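Ureidoglycolate hydrolase (Arabidopsis thaliana, PDB 4PXE) hydrolyses (S)-ureidoglycolate to glyoxylate, ammonium and carbon dioxide in purine breakdown, working as a manganese-dependent homodimer of the peptidase M20 family. Local coordinates at residues F142-S145 against C146-S149; E160-K163 against T164-D168; P213-D217 against E218-I222; A261-A264 against L265-E268. One frame throughout, in Å; residues are numbered along the deposited sequence.

How the contacts relate
The four contacts follow one another along the chain in numerical order. Contact 1 starts helix 147-152 and contact 2 ends helix 156-164, the next helix. Their centres lie about 12 Å apart and they touch: Phe142 of contact 1 packs on Val166 of contact 2, and Ile144 on Leu162. Contact 3 ends helix 214-218, just before strand 222-239. Its centre is about 41 Å from that of contact 2, across the centre of the chain. Contact 4 is a stretch of helix 256-272 in the region involved in dimerization, about 34 Å from contact 3 between centres. Contact 1 lies beside the active site, contact 2 at the surface away from it, and contact 4 at the subunit interface.

Contact 1: residues F142-S145 against C146-S149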
loop_
_atom_site.group_PDB
_atom_site.type_symbol
_atom_site.label_atom_id
_atom_site.label_comp_id
_atom_site.label_asym_id
_atom_site.label_seq_id
_atom_site.Cartn_x
_atom_site.Cartn_y
_atom_site.Cartn_z
ATOM N N PHE A 142 6.869 12.747 6.113
ATOM C CA PHE A 142 8.032 12.246 6.847
ATOM C C PHE A 142 7.691 11.577 8.178
ATOM O O PHE A 142 8.591 11.148 8.899
ATOM C CB PHE A 142 9.058 13.370 7.060
ATOM C CG PHE A 142 9.546 13.991 5.779
ATOM C CD1 PHE A 142 10.396 13.286 4.941
ATOM C CD2 PHE A 142 9.154 15.274 5.414
ATOM C CE1 PHE A 142 10.844 13.832 3.767
ATOM C CE2 PHE A 142 9.598 15.834 4.231
ATOM C CZ PHE A 142 10.452 15.110 3.403
ATOM N N GLY A 143 6.404 11.481 8.509
ATOM C CA GLY A 143 5.999 10.891 9.778
ATOM C C GLY A 143 6.131 11.857 10.945
ATOM O O GLY A 143 5.927 11.487 12.106
ATOM N N ILE A 144 6.476 13.098 10.627
ATOM C CA ILE A 144 6.724 14.135 11.627
ATOM C C ILE A 144 5.599 15.171 11.589
ATOM O O ILE A 144 5.432 15.867 10.585
ATOM C CB ILE A 144 8.067 14.847 11.348
ATOM C CG1 ILE A 144 9.222 13.838 11.375
ATOM C CG2 ILE A 144 8.305 15.970 12.357
ATOM C CD1 ILE A 144 10.464 14.331 10.652
ATOM N N SER A 145 4.823 15.258 12.669
ATOM C CA SER A 145 3.777 16.279 12.760
ATOM C C SER A 145 4.416 17.599 13.169
ATOM O O SER A 145 5.517 17.616 13.729
ATOM C CB SER A 145 2.732 15.874 13.797
ATOM O OG SER A 145 3.318 15.810 15.091
ATOM N N CYS A 146 3.733 18.700 12.885
ATOM C CA CYS A 146 4.180 20.018 13.333
ATOM C C CYS A 146 5.647 20.272 13.035
ATOM O O CYS A 146 6.377 20.783 13.890
ATOM C CB CYS A 146 3.922 20.185 14.833
ATOM S SG CYS A 146 2.162 20.107 15.282
ATOM N N LEU A 147 6.075 19.917 11.829
ATOM C CA LEU A 147 7.500 20.004 11.501
ATOM C C LEU A 147 8.009 21.438 11.677
ATOM O O LEU A 147 9.052 21.667 12.294
ATOM C CB LEU A 147 7.751 19.487 10.085
ATOM C CG LEU A 147 9.215 19.302 9.670
ATOM C CD1 LEU A 147 9.345 18.141 8.685
ATOM C CD2 LEU A 147 9.776 20.585 9.066
ATOM N N GLY A 148 7.254 22.397 11.157
ATOM C CA GLY A 148 7.631 23.795 11.252
ATOM C C GLY A 148 7.661 24.321 12.672
ATOM O O GLY A 148 8.637 24.957 13.077
ATOM N N SER A 149 6.597 24.078 13.433
ATOM C CA SER A 149 6.494 24.644 14.772
ATOM C C SER A 149 7.389 23.934 15.793
ATOM O O SER A 149 7.831 24.558 16.762
ATOM C CB SER A 149 5.035 24.723 15.243
ATOM O OG SER A 149 4.415 23.446 15.204
HETATM O O HOH W 1 4.512 18.418 9.795
#
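Between Ile144 and Leu147 the backbone turns from an extended run into helix 147-152, with Cys146 at the N-cap position in left-handed backbone geometry (phi 49°, psi 44°). This is a helix start in the M20 metallohydrolase fold. One water bridges the turn. It donates to Ile144 O at 2.8 Å. It also accepts from Leu147 N at 3.0 Å, so a water takes up the first amide of the helix. Ser145 O lies close to the same amide, but at a poor angle, and it takes a hydrogen bond from the side chain of Arg150 instead.

The side chains that meet are apolar. Branch CG2 of Ile144 lies against Leu147 CB at 4.2 Å. CG of Leu147 stands anti to its backbone N (chi1 -171°), which carries the branched end toward Phe142. There CD1 of Leu147 approaches Phe142 CD2 obliquely at 4.4 Å, a loose contact. Leu162 of helix 156-164 packs on both Ile144 and Leu147.

The turn lies beside the substrate site. Ser145 touches Tyr377, a substrate-binding residue, and the backbone of Cys146 is hydrogen-bonded to that of Glu137, another. The nearest approach of the Cys146 side chain to the bound glyoxylate is about 6 Å. That side chain touches Asp379 and Phe382 of helix 379-383, while Cys146 CB sits 3.2 Å from Ser145 O.

Contact 2: residues E160-K163 against T164-D168; sequences EALK and TTVVD
Thr164 reaches back one turn to Glu160 at the C-terminal end of helix 156-164, and Ala161 O gathers the last amides of that helix end. The side chain of Thr164 can be followed outward. Thr164 CB lies 3.5 Å from Glu160 O. From CB, chi1 of 65° sets OG1 between the backbone N and the carbonyl carbon, facing back down the helix. Thr164 OG1 then donates to Glu160 O at 2.9 Å, from above the carbonyl plane. The same oxygen accepts Lys163 N from the opposite face, and Thr164 N adds only a weak bond. The other branch, Thr164 CG2, lies nearest Glu160 O, at 3.3 Å, and also meets OE1 of the bent Glu160 side chain.

Ala161 O accepts three amides. Thr165 N comes in the carbonyl plane, 2.9 Å from Ala161 O, with a nearly straight N-H...O angle of 169°. Thr164 N and Val166 N approach from opposite faces of that plane, Val166 N at 3.0 Å from Ala161 O. The bond from Val166 spans five residues, so the chain widens as it leaves the helix.

Val166 folds back over the last turn. Its CG2 touches Ala161 CB at 3.9 Å, and its side chain runs alongside that of Leu162, both pointing the same way. Phe174 of helix 174-180 packs on Leu162 and Val166. Lys163 NZ turns away to Asp189 O. A water donates to Leu162 O at 2.7 Å and, weakly, to Val166 O.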
loop_
_atom_site.group_PDB
_atom_site.type_symbol
_atom_site.label_atom_id
_atom_site.label_comp_id
_atom_site.label_asym_id
_atom_site.label_seq_id
_atom_site.Cartn_x
_atom_site.Cartn_y
_atom_site.Cartn_z
ATOM N N GLU A 160 18.605 17.971 13.877
ATOM C CA GLU A 160 19.644 16.986 13.588
ATOM C C GLU A 160 19.126 15.866 12.692
ATOM O O GLU A 160 19.751 15.521 11.689
ATOM C CB GLU A 160 20.206 16.399 14.887
ATOM C CG GLU A 160 21.552 16.981 15.297
ATOM C CD GLU A 160 22.666 16.634 14.321
ATOM O OE1 GLU A 160 22.961 15.428 14.153
ATOM O OE2 GLU A 160 23.247 17.568 13.720
ATOM N N ALA A 161 17.980 15.303 13.062
ATOM C CA ALA A 161 17.370 14.223 12.293
ATOM C C ALA A 161 17.078 14.647 10.850
ATOM O O ALA A 161 17.362 13.915 9.903
ATOM C CB ALA A 161 16.101 13.742 12.984
ATOM N N LEU A 162 16.516 15.845 10.681
ATOM C CA LEU A 162 16.168 16.326 9.353
ATOM C C LEU A 162 17.355 16.369 8.393
ATOM O O LEU A 162 17.199 16.151 7.191
ATOM C CB LEU A 162 15.504 17.704 9.441
ATOM C CG LEU A 162 14.100 17.688 10.053
ATOM C CD1 LEU A 162 13.596 19.105 10.205
ATOM C CD2 LEU A 162 13.154 16.880 9.190
ATOM N N LYS A 163 18.537 16.650 8.928
ATOM C CA LYS A 163 19.718 16.830 8.095
ATOM C C LYS A 163 20.524 15.547 7.950
ATOM O O LYS A 163 21.400 15.461 7.092
ATOM C CB LYS A 163 20.601 17.936 8.669
ATOM C CG LYS A 163 19.908 19.284 8.766
ATOM C CD LYS A 163 19.989 20.065 7.467
ATOM C CE LYS A 163 21.394 20.586 7.227
ATOM N NZ LYS A 163 21.427 21.679 6.205
ATOM N N THR A 164 20.227 14.549 8.779
ATOM C CA THR A 164 21.041 13.333 8.788
ATOM C C THR A 164 20.326 12.034 8.389
ATOM O O THR A 164 20.914 11.190 7.707
ATOM C CB THR A 164 21.764 13.133 10.146
ATOM O OG1 THR A 164 20.805 12.912 11.186
ATOM C CG2 THR A 164 22.621 14.351 10.487
ATOM N N THR A 165 19.074 11.854 8.806
ATOM C CA THR A 165 18.416 10.562 8.598
ATOM C C THR A 165 17.026 10.603 7.972
ATOM O O THR A 165 16.566 9.599 7.440
ATOM C CB THR A 165 18.279 9.769 9.918
ATOM O OG1 THR A 165 17.468 10.508 10.841
ATOM C CG2 THR A 165 19.646 9.505 10.540
ATOM N N VAL A 166 16.343 11.741 8.055
ATOM C CA VAL A 166 14.934 11.753 7.670
ATOM C C VAL A 166 14.711 11.624 6.166
ATOM O O VAL A 166 15.265 12.388 5.376
ATOM C CB VAL A 166 14.215 13.000 8.208
ATOM C CG1 VAL A 166 12.807 13.098 7.615
ATOM C CG2 VAL A 166 14.164 12.954 9.718
ATOM N N VAL A 167 13.897 10.641 5.790
ATOM C CA VAL A 167 13.487 10.416 4.402
ATOM C C VAL A 167 11.986 10.120 4.364
ATOM O O VAL A 167 11.396 9.748 5.382
ATOM C CB VAL A 167 14.223 9.208 3.759
ATOM C CG1 VAL A 167 15.730 9.455 3.676
ATOM C CG2 VAL A 167 13.923 7.919 4.531
ATOM N N ASP A 168 11.368 10.263 3.196
ATOM C CA ASP A 168 9.956 9.912 3.062
ATOM C C ASP A 168 9.760 8.463 2.630
ATOM O O ASP A 168 10.722 7.696 2.571
ATOM C CB ASP A 168 9.186 10.910 2.163
ATOM C CG ASP A 168 9.602 10.866 0.702
ATOM O OD1 ASP A 168 9.292 11.841 -0.017
ATOM O OD2 ASP A 168 10.204 9.867 0.250
HETATM O O HOH W 2 17.501 15.004 4.775
#

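Contact 3: residues P213-D217 against E218-I222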
loop_
_atom_site.group_PDB
_atom_site.type_symbol
_atom_site.label_atom_id
_atom_site.label_comp_id
_atom_site.label_asym_id
_atom_site.label_seq_id
_atom_site.Cartn_x
_atom_site.Cartn_y
_atom_site.Cartn_z
ATOM N N PRO A 213 -18.202 17.953 17.373
ATOM C CA PRO A 213 -19.587 18.384 17.173
ATOM C C PRO A 213 -20.121 19.256 18.310
ATOM O O PRO A 213 -21.292 19.611 18.257
ATOM C CB PRO A 213 -20.340 17.057 17.173
ATOM C CG PRO A 213 -19.591 16.255 18.205
ATOM C CD PRO A 213 -18.127 16.632 18.026
ATOM N N ILE A 214 -19.299 19.589 19.297
ATOM C CA ILE A 214 -19.799 20.217 20.520
ATOM C C ILE A 214 -20.419 21.596 20.303
ATOM O O ILE A 214 -21.546 21.845 20.744
ATOM C CB ILE A 214 -18.712 20.283 21.613
ATOM C CG1 ILE A 214 -18.244 18.874 21.991
ATOM C CG2 ILE A 214 -19.233 21.051 22.832
ATOM C CD1 ILE A 214 -19.300 18.033 22.656
ATOM N N LEU A 215 -19.717 22.486 19.610
ATOM C CA LEU A 215 -20.251 23.828 19.399
ATOM C C LEU A 215 -21.529 23.757 18.581
ATOM O O LEU A 215 -22.515 24.429 18.897
ATOM C CB LEU A 215 -19.223 24.733 18.713
ATOM C CG LEU A 215 -17.959 25.050 19.510
ATOM C CD1 LEU A 215 -16.957 25.750 18.616
ATOM C CD2 LEU A 215 -18.272 25.912 20.743
ATOM N N GLU A 216 -21.529 22.935 17.539
ATOM C CA GLU A 216 -22.728 22.785 16.735
ATOM C C GLU A 216 -23.893 22.236 17.564
ATOM O O GLU A 216 -25.005 22.775 17.521
ATOM C CB GLU A 216 -22.444 21.882 15.536
ATOM C CG GLU A 216 -23.643 21.710 14.628
ATOM C CD GLU A 216 -23.324 20.912 13.400
ATOM O OE1 GLU A 216 -23.182 19.683 13.513
ATOM O OE2 GLU A 216 -23.225 21.543 12.325
ATOM N N ASP A 217 -23.647 21.175 18.336
ATOM C CA ASP A 217 -24.719 20.532 19.097
ATOM C C ASP A 217 -25.300 21.473 20.147
ATOM O O ASP A 217 -26.499 21.433 20.419
ATOM C CB ASP A 217 -24.222 19.267 19.808
ATOM C CG ASP A 217 -23.901 18.135 18.855
ATOM O OD1 ASP A 217 -24.363 18.157 17.696
ATOM O OD2 ASP A 217 -23.195 17.201 19.301
ATOM N N GLU A 218 -24.452 22.309 20.737
ATOM C CA GLU A 218 -24.887 23.190 21.824
ATOM C C GLU A 218 -25.392 24.546 21.331
ATOM O O GLU A 218 -25.852 25.372 22.120
ATOM C CB GLU A 218 -23.775 23.337 22.867
ATOM C CG GLU A 218 -23.491 21.985 23.501
ATOM C CD GLU A 218 -22.442 21.985 24.588
ATOM O OE1 GLU A 218 -21.977 23.062 25.003
ATOM O OE2 GLU A 218 -22.089 20.863 25.024
ATOM N N GLY A 219 -25.310 24.775 20.022
ATOM C CA GLY A 219 -25.755 26.029 19.430
ATOM C C GLY A 219 -24.872 27.222 19.734
ATOM O O GLY A 219 -25.353 28.359 19.791
ATOM N N LEU A 220 -23.579 26.980 19.893
ATOM C CA LEU A 220 -22.647 28.029 20.308
ATOM C C LEU A 220 -21.758 28.476 19.158
ATOM O O LEU A 220 -21.492 27.704 18.235
ATOM C CB LEU A 220 -21.767 27.543 21.465
ATOM C CG LEU A 220 -22.508 27.090 22.721
ATOM C CD1 LEU A 220 -21.539 26.412 23.689
ATOM C CD2 LEU A 220 -23.183 28.291 23.384
ATOM N N ASP A 221 -21.284 29.718 19.225
ATOM C CA ASP A 221 -20.506 30.300 18.131
ATOM C C ASP A 221 -19.011 30.046 18.197
ATOM O O ASP A 221 -18.355 29.923 17.158
ATOM C CB ASP A 221 -20.708 31.823 18.097
ATOM C CG ASP A 221 -22.156 32.221 17.897
ATOM O OD1 ASP A 221 -22.817 31.645 17.012
ATOM O OD2 ASP A 221 -22.628 33.110 18.637
ATOM N N ILE A 222 -18.466 30.020 19.409
ATOM C CA ILE A 222 -17.022 30.077 19.604
ATOM C C ILE A 222 -16.575 29.160 20.728
ATOM O O ILE A 222 -17.178 29.136 21.795
ATOM C CB ILE A 222 -16.582 31.526 19.976
ATOM C CG1 ILE A 222 -16.858 32.498 18.827
ATOM C CG2 ILE A 222 -15.113 31.574 20.381
ATOM C CD1 ILE A 222 -15.995 32.274 17.592
#
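The carboxylate of Glu218 lies flat against Ile214, whose CG2 sits over one face of it, 3.8 Å from Glu218 CD. The pair belongs to the Schellman motif that ends helix 214-218. OE1 of Glu218 forms a salt bridge with Lys370 of strand 369-374. The two side chains run side by side. CG stands beside the backbone N of Glu218 (chi1 -63°), and Glu218 CB and CG both lie 3.4 Å from Ile214 O.

Glu218 N makes the last regular helical bond, to Ile214 O at 2.9 Å. Leu220 N then donates to Leu215 O, also at 2.9 Å, with an N-H...O angle of 164°. Within that loop Gly219 N donates to Glu216 O at 3.2 Å, from above the carbonyl plane. Gly219 has a positive phi of 71°, which reverses the chain toward strand 222-239.

At the start of the same helix, the carboxylate of Glu210, a substrate-binding residue, accepts Ile214 N and Leu215 N. Leu215 is buried on Met372, Pro395 and Phe393, so it ties this short helix to the adjoining strands. Its CD2 rests on Leu220 CB at 3.9 Å and comes within 3.6 Å of Ile222 O.

Contact 4: residues A261-A264 against L265-E268; sequences AELA and LAVE
Ala261 and Leu265 open a run of regular alpha-helical bonds within helix 256-272. Leu265 N donates to Ala261 O at 3.1 Å. The next two bonds tighten: Ala266 N reaches Glu262 O at 2.9 Å, and Val267 N reaches Leu263 O at 2.9 Å with the amide nearly along the C=O axis. The fourth, Glu268 N to Ala264 O, is weak at 3.4 Å.

One apolar pair spans the turn: Leu263 CD1 lies 4.4 Å from Ala266 CB. Leu263, Ala266 and Val267 pack on helix 311-332, and Leu263 also on strand 222-239. Ala261 packs on Ala261 of the second subunit, and Leu265 on its Leu265.

Side-chain carbons also pass backbone oxygens. CG of Leu265 stands beside its backbone N (chi1 -71°), and Leu265 CD1 lies 3.6 Å from Ala261 O. Val267 CG2 rests on Leu263 O.

The charged ends reach beyond the segments. Glu262 forms a salt bridge with Arg332 of its own chain, Glu268 with Arg332 of the second subunit. The helix therefore joins the rest of its own subunit through apolar packing and the Glu262-Arg332 salt bridge, and the partner through alanine and leucine packing with intersubunit charge pairing, consistent with its place in the dimerization region.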
loop_
_atom_site.group_PDB
_atom_site.type_symbol
_atom_site.label_atom_id
_atom_site.label_comp_id
_atom_site.label_asym_id
_atom_site.label_seq_id
_atom_site.Cartn_x
_atom_site.Cartn_y
_atom_site.Cartn_z
ATOM N N ALA A 261 -2.179 -7.655 12.082
ATOM C CA ALA A 261 -3.614 -7.675 12.378
ATOM C C ALA A 261 -3.853 -7.792 13.881
ATOM O O ALA A 261 -4.695 -7.078 14.455
ATOM C CB ALA A 261 -4.290 -8.818 11.638
ATOM N N GLU A 262 -3.095 -8.671 14.522
ATOM C CA GLU A 262 -3.211 -8.858 15.961
ATOM C C GLU A 262 -2.795 -7.614 16.720
ATOM O O GLU A 262 -3.426 -7.263 17.730
ATOM C CB GLU A 262 -2.404 -10.079 16.418
ATOM C CG GLU A 262 -3.033 -11.360 15.926
ATOM C CD GLU A 262 -2.194 -12.603 16.158
ATOM O OE1 GLU A 262 -0.949 -12.516 16.099
ATOM O OE2 GLU A 262 -2.797 -13.672 16.378
ATOM N N LEU A 263 -1.754 -6.929 16.250
ATOM C CA LEU A 263 -1.318 -5.714 16.936
ATOM C C LEU A 263 -2.357 -4.612 16.800
ATOM O O LEU A 263 -2.620 -3.900 17.767
ATOM C CB LEU A 263 0.062 -5.234 16.469
ATOM C CG LEU A 263 0.648 -4.064 17.276
ATOM C CD1 LEU A 263 0.758 -4.382 18.782
ATOM C CD2 LEU A 263 1.986 -3.623 16.720
ATOM N N ALA A 264 -2.966 -4.479 15.626
ATOM C CA ALA A 264 -3.988 -3.439 15.444
ATOM C C ALA A 264 -5.148 -3.663 16.399
ATOM O O ALA A 264 -5.676 -2.701 16.973
ATOM C CB ALA A 264 -4.479 -3.423 14.002
ATOM N N LEU A 265 -5.556 -4.917 16.574
ATOM C CA LEU A 265 -6.638 -5.240 17.497
ATOM C C LEU A 265 -6.204 -5.023 18.951
ATOM O O LEU A 265 -7.021 -4.629 19.799
ATOM C CB LEU A 265 -7.150 -6.666 17.258
ATOM C CG LEU A 265 -7.920 -6.764 15.936
ATOM C CD1 LEU A 265 -7.969 -8.193 15.401
ATOM C CD2 LEU A 265 -9.328 -6.201 16.081
ATOM N N ALA A 266 -4.923 -5.235 19.243
ATOM C CA ALA A 266 -4.419 -4.964 20.595
ATOM C C ALA A 266 -4.429 -3.474 20.919
ATOM O O ALA A 266 -4.714 -3.084 22.053
ATOM C CB ALA A 266 -3.013 -5.552 20.807
ATOM N N VAL A 267 -4.112 -2.640 19.930
ATOM C CA VAL A 267 -4.178 -1.190 20.116
ATOM C C VAL A 267 -5.578 -0.801 20.583
ATOM O O VAL A 267 -5.727 -0.112 21.596
ATOM C CB VAL A 267 -3.817 -0.427 18.823
ATOM C CG1 VAL A 267 -4.156 1.051 18.965
ATOM C CG2 VAL A 267 -2.337 -0.608 18.485
ATOM N N GLU A 268 -6.599 -1.263 19.868
ATOM C CA GLU A 268 -7.976 -0.982 20.251
ATOM C C GLU A 268 -8.278 -1.456 21.672
ATOM O O GLU A 268 -8.860 -0.705 22.472
ATOM C CB GLU A 268 -8.956 -1.627 19.270
ATOM C CG GLU A 268 -10.410 -1.458 19.698
ATOM C CD GLU A 268 -11.393 -2.252 18.860
ATOM O OE1 GLU A 268 -11.103 -3.412 18.503
ATOM O OE2 GLU A 268 -12.478 -1.704 18.555
#